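Local coordinates for dual function macrocyclase-peptidase POPB (Galerina marginata, PDB 5N4B), which cleaves peptide bonds after proline and joins peptide ends into macrocycles during the biosynthesis of the amanitin toxins, at residues A[34-37]-A[38-41]; A[666-669]-A[670-674]. The protein carries 1 engineered substitution. All coordinates share one frame; numbering follows the deposited sequence.

Interaction 1: residues A[34-37]-A[38-41]; sequences VPDP and YQWL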
loop_
_atom_site.group_PDB
_atom_site.type_symbol
_atom_site.label_atom_id
_atom_site.label_comp_id
_atom_site.label_asym_id
_atom_site.label_seq_id
_atom_site.Cartn_x
_atom_site.Cartn_y
_atom_site.Cartn_z
ATOM N N VAL A 34 -24.763 3.758 23.704
ATOM C CA VAL A 34 -24.637 3.174 22.376
ATOM C C VAL A 34 -24.709 1.660 22.541
ATOM O O VAL A 34 -23.738 1.025 22.952
ATOM C CB VAL A 34 -23.315 3.591 21.705
ATOM C CG1 VAL A 34 -23.187 2.932 20.322
ATOM C CG2 VAL A 34 -23.237 5.114 21.575
ATOM N N PRO A 35 -25.842 1.043 22.223
ATOM C CA PRO A 35 -25.899 -0.430 22.270
ATOM C C PRO A 35 -24.894 -1.004 21.285
ATOM O O PRO A 35 -24.749 -0.493 20.175
ATOM C CB PRO A 35 -27.323 -0.742 21.821
ATOM C CG PRO A 35 -28.112 0.511 22.194
ATOM C CD PRO A 35 -27.149 1.635 21.857
ATOM N N ASP A 36 -24.242 -2.103 21.688
ATOM C CA ASP A 36 -23.313 -2.842 20.821
ATOM C C ASP A 36 -23.695 -4.319 20.899
ATOM O O ASP A 36 -22.968 -5.144 21.465
ATOM C CB ASP A 36 -21.857 -2.593 21.205
ATOM C CG ASP A 36 -20.858 -2.854 20.033
ATOM O OD1 ASP A 36 -21.206 -2.558 18.858
ATOM O OD2 ASP A 36 -19.725 -3.314 20.302
ATOM N N PRO A 37 -24.834 -4.687 20.305
ATOM C CA PRO A 37 -25.340 -6.056 20.431
ATOM C C PRO A 37 -24.454 -7.080 19.789
ATOM O O PRO A 37 -24.624 -8.283 20.043
ATOM C CB PRO A 37 -26.723 -5.995 19.744
ATOM C CG PRO A 37 -26.643 -4.808 18.866
ATOM C CD PRO A 37 -25.762 -3.820 19.575
ATOM N N TYR A 38 -23.535 -6.647 18.905
ATOM C CA TYR A 38 -22.609 -7.557 18.243
ATOM C C TYR A 38 -21.185 -7.423 18.790
ATOM O O TYR A 38 -20.212 -7.811 18.120
ATOM C CB TYR A 38 -22.670 -7.388 16.705
ATOM C CG TYR A 38 -24.105 -7.552 16.210
ATOM C CD1 TYR A 38 -24.825 -8.726 16.434
ATOM C CD2 TYR A 38 -24.754 -6.503 15.547
ATOM C CE1 TYR A 38 -26.123 -8.844 16.017
ATOM C CE2 TYR A 38 -26.043 -6.628 15.138
ATOM C CZ TYR A 38 -26.735 -7.776 15.360
ATOM O OH TYR A 38 -28.070 -7.862 14.959
ATOM N N GLN A 39 -21.044 -6.917 20.014
ATOM C CA GLN A 39 -19.723 -6.851 20.641
ATOM C C GLN A 39 -19.050 -8.207 20.636
ATOM O O GLN A 39 -17.824 -8.294 20.509
ATOM C CB GLN A 39 -19.836 -6.287 22.068
ATOM C CG GLN A 39 -18.471 -6.177 22.785
ATOM C CD GLN A 39 -17.973 -7.517 23.303
ATOM O OE1 GLN A 39 -18.764 -8.351 23.754
ATOM N NE2 GLN A 39 -16.655 -7.757 23.214
ATOM N N TRP A 40 -19.835 -9.279 20.755
ATOM C CA TRP A 40 -19.300 -10.633 20.831
ATOM C C TRP A 40 -18.606 -11.064 19.541
ATOM O O TRP A 40 -17.780 -11.972 19.574
ATOM C CB TRP A 40 -20.382 -11.620 21.256
ATOM C CG TRP A 40 -21.533 -11.716 20.327
ATOM C CD1 TRP A 40 -22.648 -10.944 20.329
ATOM C CD2 TRP A 40 -21.658 -12.637 19.256
ATOM N NE1 TRP A 40 -23.477 -11.345 19.289
ATOM C CE2 TRP A 40 -22.894 -12.387 18.629
ATOM C CE3 TRP A 40 -20.855 -13.674 18.771
ATOM C CZ2 TRP A 40 -23.349 -13.137 17.550
ATOM C CZ3 TRP A 40 -21.306 -14.410 17.694
ATOM C CH2 TRP A 40 -22.537 -14.137 17.088
ATOM N N LEU A 41 -18.870 -10.406 18.419
ATOM C CA LEU A 41 -18.173 -10.696 17.169
ATOM C C LEU A 41 -16.770 -10.149 17.156
ATOM O O LEU A 41 -16.048 -10.377 16.180
ATOM C CB LEU A 41 -18.991 -10.178 15.970
ATOM C CG LEU A 41 -20.186 -11.067 15.642
ATOM C CD1 LEU A 41 -21.133 -10.406 14.620
ATOM C CD2 LEU A 41 -19.718 -12.421 15.069
HETATM O O HOH W 1 -23.040 -4.176 17.505
#

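Interaction 2: residues A[666-669]-A[670-674]; sequences VPMH and SFKFI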
loop_
_atom_site.group_PDB
_atom_site.type_symbol
_atom_site.label_atom_id
_atom_site.label_comp_id
_atom_site.label_asym_id
_atom_site.label_seq_id
_atom_site.Cartn_x
_atom_site.Cartn_y
_atom_site.Cartn_z
ATOM N N VAL A 666 -8.821 -5.297 11.977
ATOM C CA VAL A 666 -9.397 -6.543 12.471
ATOM C C VAL A 666 -10.782 -6.782 11.857
ATOM O O VAL A 666 -11.549 -5.822 11.639
ATOM C CB VAL A 666 -9.451 -6.573 14.016
ATOM C CG1 VAL A 666 -8.052 -6.717 14.610
ATOM C CG2 VAL A 666 -10.136 -5.354 14.566
ATOM N N PRO A 667 -11.129 -8.032 11.557
ATOM C CA PRO A 667 -12.353 -8.320 10.805
ATOM C C PRO A 667 -13.637 -8.062 11.568
ATOM O O PRO A 667 -14.700 -8.016 10.932
ATOM C CB PRO A 667 -12.197 -9.792 10.425
ATOM C CG PRO A 667 -11.221 -10.318 11.429
ATOM C CD PRO A 667 -10.305 -9.212 11.729
ATOM N N MET A 668 -13.590 -7.850 12.890
ATOM C CA MET A 668 -14.804 -7.503 13.628
ATOM C C MET A 668 -15.499 -6.291 13.047
ATOM O O MET A 668 -16.707 -6.202 13.141
ATOM C CB MET A 668 -14.487 -7.287 15.109
ATOM C CG MET A 668 -13.773 -6.020 15.445
ATOM S SD MET A 668 -14.924 -4.660 15.754
ATOM C CE MET A 668 -13.822 -3.261 15.879
ATOM N N HIS A 669 -14.766 -5.380 12.404
ATOM C CA HIS A 669 -15.377 -4.216 11.789
ATOM C C HIS A 669 -16.436 -4.662 10.779
ATOM O O HIS A 669 -17.603 -4.260 10.839
ATOM C CB HIS A 669 -14.288 -3.415 11.080
ATOM C CG HIS A 669 -13.470 -2.572 11.981
ATOM N ND1 HIS A 669 -13.931 -1.390 12.535
ATOM C CD2 HIS A 669 -12.203 -2.736 12.430
ATOM C CE1 HIS A 669 -12.982 -0.868 13.281
ATOM N NE2 HIS A 669 -11.920 -1.664 13.238
ATOM N N SER A 670 -16.009 -5.445 9.792
ATOM C CA SER A 670 -16.913 -5.987 8.802
ATOM C C SER A 670 -17.969 -6.906 9.413
ATOM O O SER A 670 -19.115 -6.931 8.953
ATOM C CB SER A 670 -16.144 -6.804 7.787
ATOM O OG SER A 670 -15.405 -5.963 6.932
ATOM N N PHE A 671 -17.597 -7.717 10.409
ATOM C CA PHE A 671 -18.586 -8.611 11.034
ATOM C C PHE A 671 -19.736 -7.812 11.667
ATOM O O PHE A 671 -20.921 -8.146 11.482
ATOM C CB PHE A 671 -17.944 -9.498 12.099
ATOM C CG PHE A 671 -16.941 -10.469 11.620
ATOM C CD1 PHE A 671 -16.746 -10.739 10.269
ATOM C CD2 PHE A 671 -16.143 -11.142 12.562
ATOM C CE1 PHE A 671 -15.772 -11.677 9.881
ATOM C CE2 PHE A 671 -15.200 -12.052 12.168
ATOM C CZ PHE A 671 -15.011 -12.311 10.824
ATOM N N LYS A 672 -19.405 -6.766 12.415
ATOM C CA LYS A 672 -20.458 -5.960 13.005
ATOM C C LYS A 672 -21.286 -5.290 11.927
ATOM O O LYS A 672 -22.509 -5.195 12.037
ATOM C CB LYS A 672 -19.886 -4.915 13.945
ATOM C CG LYS A 672 -19.320 -5.459 15.237
ATOM C CD LYS A 672 -18.983 -4.286 16.169
ATOM C CE LYS A 672 -18.286 -4.779 17.361
ATOM N NZ LYS A 672 -17.935 -3.628 18.184
ATOM N N PHE A 673 -20.636 -4.786 10.883
ATOM C CA PHE A 673 -21.382 -4.085 9.849
ATOM C C PHE A 673 -22.377 -5.018 9.167
ATOM O O PHE A 673 -23.553 -4.667 9.012
ATOM C CB PHE A 673 -20.455 -3.374 8.866
ATOM C CG PHE A 673 -21.176 -2.512 7.882
ATOM C CD1 PHE A 673 -21.795 -1.354 8.322
ATOM C CD2 PHE A 673 -21.274 -2.878 6.568
ATOM C CE1 PHE A 673 -22.455 -0.525 7.436
ATOM C CE2 PHE A 673 -21.943 -2.050 5.659
ATOM C CZ PHE A 673 -22.549 -0.885 6.123
ATOM N N ILE A 674 -21.939 -6.210 8.757
ATOM C CA ILE A 674 -22.834 -7.121 8.036
ATOM C C ILE A 674 -23.943 -7.624 8.965
ATOM O O ILE A 674 -25.104 -7.759 8.557
ATOM C CB ILE A 674 -22.088 -8.254 7.318
ATOM C CG1 ILE A 674 -22.967 -8.965 6.269
ATOM C CG2 ILE A 674 -21.576 -9.250 8.316
ATOM C CD1 ILE A 674 -23.404 -8.082 5.132
#

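Interaction 1: residues A[34-37]-A[38-41]
With chi1 of D36 at -157°, CG lies anti to the backbone N, and the carboxylate swings forward over the turn to Q39, whose CG is likewise anti to its own N. D36 OD2 comes to 3.5 Å from Q39 CB, the two side chains crossing at about a right angle, so the aliphatic base of the glutamine meets the carboxylate, while Q39 NE2 is hydrogen-bonded to E42 OE1. The same two residues end a type I beta turn. It is closed by the amide of Q39, which donates to D36 O over 3.0 Å with an N-H...O angle of 154°; the donor stands well above the carbonyl plane. P37 occupies the second position of the turn, where its ring restricts phi to a value that suits this turn type. Its CG sits above one face of the Y38 ring, 4.2 Å from Y38 CD2 and displaced toward the rim. A water bridges the first and third residues of the turn, donating a hydrogen bond to D36 OD1 at 2.8 Å and accepting one from Y38 N at 2.9 Å. P37 O lies at the edge of the W40 indole, 3.3 Å from W40 CD1, while the indole N-H of W40 bonds to R16 O. The turn leads from strand 30-35 into a short 3-10 segment ahead of helix 46-64, and the phenol of Y38 reaches the side of helix 668-680 and bonds to R17. Both carboxylate oxygens of D36 are thus engaged, OD1 through water to the turn and OD2 in a salt bridge to K672, and this double hold probably stabilises the negative charge of a buried aspartate.

Interaction 2: residues A[666-669]-A[670-674]
F671 packs back onto P667 one helical turn earlier, and its atoms can be followed outward. CB passes 3.7 Å from M668 O; CG lies 3.4 Å from P667 O, which sits over one face of the ring toward the rim, near CD1 as well. CD2 turns toward M668 CA. Farther out the same proline takes over with its own ring: CE1 and CE2 both approach P667 CB, and CZ at the tip comes to 3.8 Å from P667 CB. This is a CH-pi contact, the carbon standing 4.2 Å from the ring centroid, P667 CB being 25° off the normal. In F671 a chi1 of -65° puts CG beside the backbone N and directs the ring back along the helix toward P667. These residues lie at the N-terminal end of helix 668-680, which connects parallel strands 653-659 and 688-693 in a beta-alpha-beta unit of the alpha/beta-hydrolase domain; P667 lies about 5 Å, side chain to side chain, from the charge-relay aspartate D662. Successive amides of F671, K672 and F673 donate to the carbonyls of P667, M668 and H669, the nearly straight K672 N to M668 O bond spanning 2.9 Å at 171°. On another side of the helix, M668 SD touches K672 CE at 3.7 Å as the two chains cross at a slant, and the methyl of M668 covers the centre of one face of the H669 imidazole. H669 ND1 bonds to the backbone N of D607, while the extended lysine carries NZ beyond D36 to further salt bridges with E42 and D607.

Overall arrangement
Interactions 1 and 2 are both buried, their centres 11 Å apart, yet the first lies farther from the middle of the chain, about 31 Å against 21 Å. Interaction 1 shapes a loop of the N-terminal region; interaction 2 starts a helix of the hydrolase domain, much nearer the charge relay. They meet directly: D36 OD2 and K672 NZ form a salt bridge of 2.8 Å, and L41 O packs on the M668 and F671 side chains. D36, Y38 and L41 thus lie against helix 668-680. Their chemistry differs accordingly: a single turn bond supplemented by water and carboxylate in one, a run of helical bonds with aromatic and sulfur packing in the other.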